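Local coordinates for protein osa (Shigella flexneri, PDB 4O7K) that suppresses the oncogenicity of Agrobacterium tumefaciens and acts as a plasmid fertility inhibition factor of the ParB/Srx superfamily, at residues Glu14-Asp19 and Tyr77-Leu81; Gly73-Tyr77 and Cys91-Met97. The protein carries 1 engineered substitution. All blocks are in the same frame, centred on the assembly; numbering follows the deposited sequence.

Contact 1: Glu14-Asp19 and Tyr77-Leu81; sequences EIRRLD and YRAWL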
ATOM      1  N   GLU A  14       8.055 -13.785 -10.041  1.00 26.68           N
ATOM      2  CA  GLU A  14       8.095 -12.619  -9.159  1.00 28.63           C
ATOM      3  C   GLU A  14       7.534 -12.940  -7.778  1.00 30.70           C
ATOM      4  O   GLU A  14       8.106 -12.547  -6.769  1.00 30.25           O
ATOM      5  CB  GLU A  14       7.338 -11.442  -9.772  1.00 25.21           C
ATOM      6  CG  GLU A  14       7.418 -10.142  -8.935  1.00 24.35           C
ATOM      7  CD  GLU A  14       8.778  -9.435  -9.010  1.00 45.22           C
ATOM      8  OE1 GLU A  14       9.800 -10.093  -9.311  1.00 37.28           O
ATOM      9  OE2 GLU A  14       8.819  -8.206  -8.762  1.00 44.94           O
ATOM     10  N   ILE A  15       6.418 -13.658  -7.732  1.00 27.88           N
ATOM     11  CA  ILE A  15       5.874 -14.109  -6.457  1.00 31.87           C
ATOM     12  C   ILE A  15       6.886 -14.983  -5.719  1.00 32.51           C
ATOM     13  O   ILE A  15       7.094 -14.830  -4.516  1.00 29.45           O
ATOM     14  CB  ILE A  15       4.546 -14.874  -6.663  1.00 28.86           C
ATOM     15  CG1 ILE A  15       3.460 -13.887  -7.101  1.00 26.68           C
ATOM     16  CG2 ILE A  15       4.142 -15.626  -5.399  1.00 29.35           C
ATOM     17  CD1 ILE A  15       2.208 -14.555  -7.663  1.00 27.76           C
ATOM     18  N   ARG A  16       7.550 -15.875  -6.440  1.00 29.45           N
ATOM     19  CA  ARG A  16       8.556 -16.718  -5.795  1.00 33.18           C
ATOM     20  C   ARG A  16       9.733 -15.873  -5.263  1.00 34.39           C
ATOM     21  O   ARG A  16      10.291 -16.180  -4.206  1.00 38.38           O
ATOM     22  CB  ARG A  16       9.043 -17.799  -6.767  1.00 40.53           C
ATOM     23  CG  ARG A  16      10.035 -18.793  -6.182  1.00 42.04           C
ATOM     24  CD  ARG A  16      11.014 -19.252  -7.251  1.00 55.14           C
ATOM     25  NE  ARG A  16      11.930 -20.287  -6.774  1.00 68.91           N
ATOM     26  CZ  ARG A  16      13.257 -20.196  -6.826  1.00 71.42           C
ATOM     27  NH1 ARG A  16      13.833 -19.100  -7.310  1.00 59.83           N
ATOM     28  NH2 ARG A  16      14.010 -21.191  -6.371  1.00 72.19           N
ATOM     29  N   ARG A  17      10.095 -14.817  -5.994  0.57 32.15           N
ATOM     30  CA  ARG A  17      11.155 -13.891  -5.572  0.57 32.79           C
ATOM     31  C   ARG A  17      10.759 -13.209  -4.271  0.57 36.29           C
ATOM     32  O   ARG A  17      11.555 -13.111  -3.329  0.57 35.82           O
ATOM     33  CB  ARG A  17      11.425 -12.836  -6.653  0.57 34.70           C
ATOM     34  CG  ARG A  17      12.617 -11.921  -6.375  0.57 40.07           C
ATOM     35  CD  ARG A  17      12.640 -10.682  -7.292  0.57 43.42           C
ATOM     36  NE  ARG A  17      12.070  -9.492  -6.648  0.57 47.21           N
ATOM     37  CZ  ARG A  17      12.008  -8.284  -7.208  0.57 48.76           C
ATOM     38  NH1 ARG A  17      12.483  -8.091  -8.433  0.57 52.44           N
ATOM     39  NH2 ARG A  17      11.475  -7.267  -6.544  0.57 39.57           N
ATOM     40  N   LEU A  18       9.518 -12.740  -4.231  1.00 31.04           N
ATOM     41  CA  LEU A  18       8.977 -12.087  -3.047  1.00 31.53           C
ATOM     42  C   LEU A  18       8.935 -13.048  -1.857  1.00 29.69           C
ATOM     43  O   LEU A  18       9.200 -12.647  -0.725  1.00 30.54           O
ATOM     44  CB  LEU A  18       7.582 -11.537  -3.347  1.00 26.42           C
ATOM     45  CG  LEU A  18       7.613 -10.347  -4.314  1.00 28.54           C
ATOM     46  CD1 LEU A  18       6.220 -10.031  -4.853  1.00 27.96           C
ATOM     47  CD2 LEU A  18       8.229  -9.121  -3.649  1.00 28.30           C
ATOM     48  N   ASP A  19       8.614 -14.313  -2.122  1.00 29.42           N
ATOM     49  CA  ASP A  19       8.523 -15.325  -1.076  1.00 33.75           C
ATOM     50  C   ASP A  19       9.848 -15.410  -0.348  1.00 41.01           C
ATOM     51  O   ASP A  19       9.899 -15.421   0.887  1.00 38.80           O
ATOM     52  CB  ASP A  19       8.158 -16.695  -1.651  1.00 34.11           C
ATOM     53  CG  ASP A  19       6.681 -16.822  -2.001  1.00 42.81           C
ATOM     54  OD1 ASP A  19       5.865 -15.992  -1.537  1.00 37.00           O
ATOM     55  OD2 ASP A  19       6.332 -17.772  -2.742  1.00 36.54           O
ATOM     56  N   TYR A  77       2.489  -6.194  -2.216  1.00 24.62           N
ATOM     57  CA  TYR A  77       2.829  -6.432  -3.612  1.00 24.68           C
ATOM     58  C   TYR A  77       2.500  -7.872  -3.997  1.00 27.49           C
ATOM     59  O   TYR A  77       1.836  -8.109  -5.003  1.00 25.24           O
ATOM     60  CB  TYR A  77       4.313  -6.122  -3.830  1.00 27.00           C
ATOM     61  CG  TYR A  77       4.863  -6.272  -5.239  1.00 26.77           C
ATOM     62  CD1 TYR A  77       4.040  -6.215  -6.365  1.00 28.53           C
ATOM     63  CD2 TYR A  77       6.229  -6.450  -5.431  1.00 28.12           C
ATOM     64  CE1 TYR A  77       4.579  -6.343  -7.644  1.00 30.62           C
ATOM     65  CE2 TYR A  77       6.767  -6.581  -6.682  1.00 32.23           C
ATOM     66  CZ  TYR A  77       5.949  -6.530  -7.786  1.00 32.21           C
ATOM     67  OH  TYR A  77       6.523  -6.662  -9.023  1.00 31.51           O
ATOM     68  N   ARG A  78       2.963  -8.824  -3.191  0.52 27.11           N
ATOM     69  CA  ARG A  78       2.701 -10.245  -3.441  0.52 26.16           C
ATOM     70  C   ARG A  78       1.213 -10.580  -3.466  0.52 26.12           C
ATOM     71  O   ARG A  78       0.745 -11.318  -4.337  0.52 26.87           O
ATOM     72  CB  ARG A  78       3.395 -11.106  -2.388  0.52 25.56           C
ATOM     73  CG  ARG A  78       3.104 -12.590  -2.521  0.52 28.77           C
ATOM     74  CD  ARG A  78       3.827 -13.406  -1.463  0.52 26.91           C
ATOM     75  NE  ARG A  78       3.574 -14.838  -1.633  0.52 32.17           N
ATOM     76  CZ  ARG A  78       2.533 -15.480  -1.110  0.52 35.34           C
ATOM     77  NH1 ARG A  78       1.642 -14.826  -0.378  0.52 37.59           N
ATOM     78  NH2 ARG A  78       2.382 -16.779  -1.319  0.52 33.32           N
ATOM     79  N   ALA A  79       0.471 -10.048  -2.502  1.00 24.59           N
ATOM     80  CA  ALA A  79      -0.967 -10.302  -2.426  1.00 23.48           C
ATOM     81  C   ALA A  79      -1.695  -9.702  -3.631  1.00 24.27           C
ATOM     82  O   ALA A  79      -2.678 -10.266  -4.138  1.00 25.14           O
ATOM     83  CB  ALA A  79      -1.531  -9.745  -1.126  1.00 25.02           C
ATOM     84  N   TRP A  80      -1.196  -8.566  -4.103  1.00 25.41           N
ATOM     85  CA  TRP A  80      -1.760  -7.904  -5.279  1.00 25.34           C
ATOM     86  C   TRP A  80      -1.503  -8.742  -6.534  1.00 27.56           C
ATOM     87  O   TRP A  80      -2.394  -8.927  -7.359  1.00 24.65           O
ATOM     88  CB  TRP A  80      -1.170  -6.496  -5.427  1.00 22.14           C
ATOM     89  CG  TRP A  80      -1.809  -5.631  -6.467  1.00 23.20           C
ATOM     90  CD1 TRP A  80      -2.843  -5.967  -7.317  1.00 26.43           C
ATOM     91  CD2 TRP A  80      -1.436  -4.291  -6.796  1.00 22.66           C
ATOM     92  NE1 TRP A  80      -3.137  -4.898  -8.140  1.00 24.17           N
ATOM     93  CE2 TRP A  80      -2.284  -3.859  -7.845  1.00 26.40           C
ATOM     94  CE3 TRP A  80      -0.463  -3.398  -6.303  1.00 25.74           C
ATOM     95  CZ2 TRP A  80      -2.201  -2.585  -8.400  1.00 29.99           C
ATOM     96  CZ3 TRP A  80      -0.381  -2.132  -6.852  1.00 23.37           C
ATOM     97  CH2 TRP A  80      -1.248  -1.734  -7.893  1.00 28.69           C
ATOM     98  N   LEU A  81      -0.288  -9.265  -6.664  1.00 28.16           N
ATOM     99  CA  LEU A  81       0.034 -10.151  -7.772  1.00 24.69           C
ATOM    100  C   LEU A  81      -0.853 -11.402  -7.770  1.00 27.84           C
ATOM    101  O   LEU A  81      -1.077 -12.011  -8.814  1.00 27.83           O
ATOM    102  CB  LEU A  81       1.505 -10.557  -7.724  1.00 25.84           C
ATOM    103  CG  LEU A  81       2.500  -9.487  -8.163  1.00 25.77           C
ATOM    104  CD1 LEU A  81       3.908  -9.881  -7.750  1.00 29.71           C
ATOM    105  CD2 LEU A  81       2.436  -9.248  -9.662  1.00 25.45           C
TER
HETATM  106  O   HOH W   1       3.625 -18.157  -3.123  1.00 49.01           O
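Leu18 packs on Tyr77 in the buried part of this helix-helix interface. The CD1 methyl of Leu18 sits over one face of the phenol ring, 4.1 Å from the Tyr77 centroid and 29° off the ring normal, a CH-pi contact in which the leucine side chain crosses the tyrosine at about a right angle. The same methyl leans on Leu81, CD1 to CD1 at 3.7 Å, and Leu81 CD1 lies above that ring face too, nearer the ring's periphery than its centre. Glu14 continues the packing with its aliphatic part: Glu14 CG is 3.7 Å from Leu81 CD1. A bend at chi2 (74°) then turns its carboxylate to the phenol, whose OH donates to Glu14 OE2 over 2.8 Å. The bond reaches the anti side of that oxygen, somewhat out of the carboxylate plane, and the carboxylate stands nearly perpendicular to the ring. In one of its two conformers, the Arg17 guanidinium has Glu14 OE1 over a face, well out of its plane, pairing charges without a directed N-H.

The arrangement is a near-antiparallel helix pair: the N-terminal helix 4-24 runs against helix 73-81, which directly follows strand 67-72, with the local axes 9.8 Å apart at 153°. Toward the solvent side, Ile15 and Leu81 run alongside in opposite senses, Ile15 CG1 resting 3.9 Å from Leu81 CB. Beyond them the contact becomes looser and polar. In the conformer described, one of two, the exposed Arg78 extends from CG to NE toward Asp19 in a salt bridge, NE to OD1 at 2.6 Å, although the N-H points poorly and the hydrogen bond is weak. A water in the guanidinium plane accepts from Arg78 NH2 and donates to Asp19 OD2, a second, solvent-mediated link.

Contact 2: Gly73-Tyr77 and Cys91-Met97; sequences GLAFY and CPLKQDM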
ATOM      1  N   GLY A  73       5.178  -3.564   2.449  1.00 24.47           N
ATOM      2  CA  GLY A  73       5.128  -3.343   1.008  1.00 25.62           C
ATOM      3  C   GLY A  73       5.310  -4.586   0.149  1.00 28.06           C
ATOM      4  O   GLY A  73       4.533  -4.825  -0.783  1.00 26.76           O
ATOM      5  N   LEU A  74       6.332  -5.384   0.451  1.00 23.06           N
ATOM      6  CA  LEU A  74       6.583  -6.606  -0.318  1.00 26.04           C
ATOM      7  C   LEU A  74       5.438  -7.613  -0.187  1.00 25.84           C
ATOM      8  O   LEU A  74       5.110  -8.313  -1.143  1.00 27.04           O
ATOM      9  CB  LEU A  74       7.882  -7.271   0.130  1.00 28.01           C
ATOM     10  CG  LEU A  74       9.199  -6.548  -0.165  1.00 34.83           C
ATOM     11  CD1 LEU A  74      10.356  -7.455   0.209  1.00 33.29           C
ATOM     12  CD2 LEU A  74       9.301  -6.109  -1.624  1.00 34.96           C
ATOM     13  N   ALA A  75       4.858  -7.706   1.006  1.00 24.39           N
ATOM     14  CA  ALA A  75       3.736  -8.626   1.208  1.00 23.43           C
ATOM     15  C   ALA A  75       2.499  -8.133   0.465  1.00 24.96           C
ATOM     16  O   ALA A  75       1.730  -8.929  -0.089  1.00 26.72           O
ATOM     17  CB  ALA A  75       3.439  -8.785   2.676  1.00 27.72           C
ATOM     18  N   PHE A  76       2.304  -6.820   0.479  1.00 24.00           N
ATOM     19  CA  PHE A  76       1.172  -6.192  -0.195  1.00 23.34           C
ATOM     20  C   PHE A  76       1.282  -6.425  -1.696  1.00 24.61           C
ATOM     21  O   PHE A  76       0.305  -6.806  -2.348  1.00 25.32           O
ATOM     22  CB  PHE A  76       1.139  -4.696   0.137  1.00 21.52           C
ATOM     23  CG  PHE A  76       0.002  -3.949  -0.496  1.00 23.09           C
ATOM     24  CD1 PHE A  76      -1.215  -3.826   0.159  1.00 20.86           C
ATOM     25  CD2 PHE A  76       0.161  -3.336  -1.730  1.00 25.12           C
ATOM     26  CE1 PHE A  76      -2.253  -3.110  -0.411  1.00 21.76           C
ATOM     27  CE2 PHE A  76      -0.872  -2.616  -2.300  1.00 22.44           C
ATOM     28  CZ  PHE A  76      -2.083  -2.512  -1.641  1.00 25.69           C
ATOM     29  N   TYR A  77       2.489  -6.194  -2.216  1.00 24.62           N
ATOM     30  CA  TYR A  77       2.829  -6.432  -3.612  1.00 24.68           C
ATOM     31  C   TYR A  77       2.500  -7.872  -3.997  1.00 27.49           C
ATOM     32  O   TYR A  77       1.836  -8.109  -5.003  1.00 25.24           O
ATOM     33  CB  TYR A  77       4.313  -6.122  -3.830  1.00 27.00           C
ATOM     34  CG  TYR A  77       4.863  -6.272  -5.239  1.00 26.77           C
ATOM     35  CD1 TYR A  77       4.040  -6.215  -6.365  1.00 28.53           C
ATOM     36  CD2 TYR A  77       6.229  -6.450  -5.431  1.00 28.12           C
ATOM     37  CE1 TYR A  77       4.579  -6.343  -7.644  1.00 30.62           C
ATOM     38  CE2 TYR A  77       6.767  -6.581  -6.682  1.00 32.23           C
ATOM     39  CZ  TYR A  77       5.949  -6.530  -7.786  1.00 32.21           C
ATOM     40  OH  TYR A  77       6.523  -6.662  -9.023  1.00 31.51           O
ATOM     41  N   CYS A  91      -1.719  -6.463 -11.294  1.00 25.30           N
ATOM     42  CA  CYS A  91      -0.545  -5.703 -10.871  1.00 26.02           C
ATOM     43  C   CYS A  91       0.611  -5.871 -11.847  1.00 28.43           C
ATOM     44  O   CYS A  91       1.051  -6.995 -12.102  1.00 31.46           O
ATOM     45  CB  CYS A  91      -0.118  -6.148  -9.486  1.00 23.93           C
ATOM     46  SG  CYS A  91       1.244  -5.194  -8.836  1.00 30.57           S
ATOM     47  N   PRO A  92       1.099  -4.755 -12.418  1.00 31.83           N
ATOM     48  CA  PRO A  92       2.315  -4.820 -13.238  1.00 33.15           C
ATOM     49  C   PRO A  92       3.522  -5.228 -12.393  1.00 33.36           C
ATOM     50  O   PRO A  92       3.483  -5.050 -11.172  1.00 36.49           O
ATOM     51  CB  PRO A  92       2.484  -3.379 -13.753  1.00 33.39           C
ATOM     52  CG  PRO A  92       1.173  -2.697 -13.492  1.00 33.45           C
ATOM     53  CD  PRO A  92       0.585  -3.379 -12.295  1.00 31.13           C
ATOM     54  N   LEU A  93       4.570  -5.771 -13.008  1.00 31.33           N
ATOM     55  CA  LEU A  93       5.836  -5.902 -12.300  1.00 38.12           C
ATOM     56  C   LEU A  93       6.310  -4.510 -11.905  1.00 31.65           C
ATOM     57  O   LEU A  93       6.021  -3.533 -12.597  1.00 32.14           O
ATOM     58  CB  LEU A  93       6.903  -6.589 -13.153  1.00 41.22           C
ATOM     59  CG  LEU A  93       6.753  -8.066 -13.528  1.00 49.13           C
ATOM     60  CD1 LEU A  93       8.007  -8.517 -14.252  1.00 44.94           C
ATOM     61  CD2 LEU A  93       6.495  -8.935 -12.306  1.00 41.61           C
ATOM     62  N   LYS A  94       7.033  -4.432 -10.796  1.00 35.66           N
ATOM     63  CA  LYS A  94       7.604  -3.174 -10.322  1.00 31.87           C
ATOM     64  C   LYS A  94       8.305  -2.411 -11.444  1.00 37.82           C
ATOM     65  O   LYS A  94       8.038  -1.232 -11.656  1.00 36.85           O
ATOM     66  CB  LYS A  94       8.586  -3.443  -9.184  1.00 37.10           C
ATOM     67  CG  LYS A  94       8.192  -2.807  -7.880  1.00 39.60           C
ATOM     68  CD  LYS A  94       8.743  -3.587  -6.684  1.00 42.99           C
ATOM     69  CE  LYS A  94      10.232  -3.389  -6.503  1.00 46.13           C
ATOM     70  NZ  LYS A  94      10.699  -4.030  -5.232  1.00 56.63           N
ATOM     71  N   GLN A  95       9.156  -3.103 -12.197  1.00 39.87           N
ATOM     72  CA  GLN A  95       9.905  -2.475 -13.286  1.00 40.47           C
ATOM     73  C   GLN A  95       9.016  -1.813 -14.326  1.00 40.57           C
ATOM     74  O   GLN A  95       9.466  -0.920 -15.038  1.00 43.05           O
ATOM     75  CB  GLN A  95      10.819  -3.496 -13.972  1.00 43.84           C
ATOM     76  CG  GLN A  95      10.125  -4.763 -14.437  1.00 50.58           C
ATOM     77  CD  GLN A  95      11.104  -5.809 -14.957  1.00 62.16           C
ATOM     78  OE1 GLN A  95      11.374  -5.888 -16.160  1.00 64.98           O
ATOM     79  NE2 GLN A  95      11.648  -6.614 -14.046  1.00 53.86           N
ATOM     80  N   ASP A  96       7.760  -2.243 -14.414  1.00 31.10           N
ATOM     81  CA  ASP A  96       6.863  -1.726 -15.434  1.00 38.62           C
ATOM     82  C   ASP A  96       5.850  -0.743 -14.875  1.00 39.42           C
ATOM     83  O   ASP A  96       5.103  -0.114 -15.626  1.00 39.18           O
ATOM     84  CB  ASP A  96       6.130  -2.875 -16.128  1.00 41.09           C
ATOM     85  CG  ASP A  96       7.070  -3.786 -16.882  1.00 50.76           C
ATOM     86  OD1 ASP A  96       8.026  -3.271 -17.495  1.00 50.60           O
ATOM     87  OD2 ASP A  96       6.858  -5.015 -16.855  1.00 48.00           O
ATOM     88  N   MET A  97       5.816  -0.614 -13.555  1.00 36.50           N
ATOM     89  CA  MET A  97       4.848   0.282 -12.942  1.00 36.01           C
ATOM     90  C   MET A  97       4.955   1.728 -13.445  1.00 34.00           C
ATOM     91  O   MET A  97       3.927   2.362 -13.661  1.00 33.74           O
ATOM     92  CB  MET A  97       4.970   0.237 -11.417  1.00 36.68           C
ATOM     93  CG  MET A  97       4.353  -1.012 -10.808  1.00 32.66           C
ATOM     94  SD  MET A  97       4.654  -1.124  -9.037  1.00 29.88           S
ATOM     95  CE  MET A  97       4.000  -2.755  -8.680  1.00 30.13           C
TER
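Tyr77 reaches Lys94 through a polar contact that joins a helical side chain to the backbone of a loop. The amide of Lys94 donates to the phenol oxygen, N to OH at 2.9 Å with an N-H...O angle of 150°. Since the same hydroxyl donates its own hydrogen to Glu14, it is held by one bond given and one received. Leu93 packs close beside it, its CA 3.4 Å from Tyr77 OH.

Sulfur supplies the next kind of interaction. Cys91 SG lies near the ring plane at the edge, 3.7 Å from Tyr77 CE1, in a sulfur-aromatic contact; its position anti to the backbone N (chi1 -176°) carries the thiol toward the ring. The setting is a loop that follows helix 73-81 and tightens into a 3-10 turn at Lys94-Met97, so the tyrosine meets the extended Cys91-Leu93 approach as well as Lys94 and Met97 within the turn.

Aliphatic contacts complete the set. Met97, extended beyond CG, places its CE methyl 3.8 Å from Tyr77 CE1. Lys94 CD lies 3.6 Å from Tyr77 CE2, and both it and the Met97 methyl approach obliquely from the side of the ring away from Leu18. The lysine chain turns about its CG-CD bond (chi3 74°), and its ammonium passes near Leu74 CD2 to a salt bridge with Glu150.

Overall arrangement
Tyr77 belongs to both contacts, whose centres are about 8 Å apart on the same side of the chain's centre. In contact 1 the N-terminal helix covers one side of its ring; in contact 2 the 91-97 loop supplies the other side and part of the edge. The surfaces also join directly: Glu14 CB is 3.7 Å from Leu93 CD2, and Trp80 CD2 is 3.5 Å from Cys91 SG. In one modelled Arg17 conformer, its guanidinium comes close to the Lys94 ammonium; Glu21 and Glu150 are their respective acidic partners. The Arg78 end of contact 1 lies about 3 Å, side chain to ligand, from a bound isopropyl alcohol, probably from the crystallisation liquor.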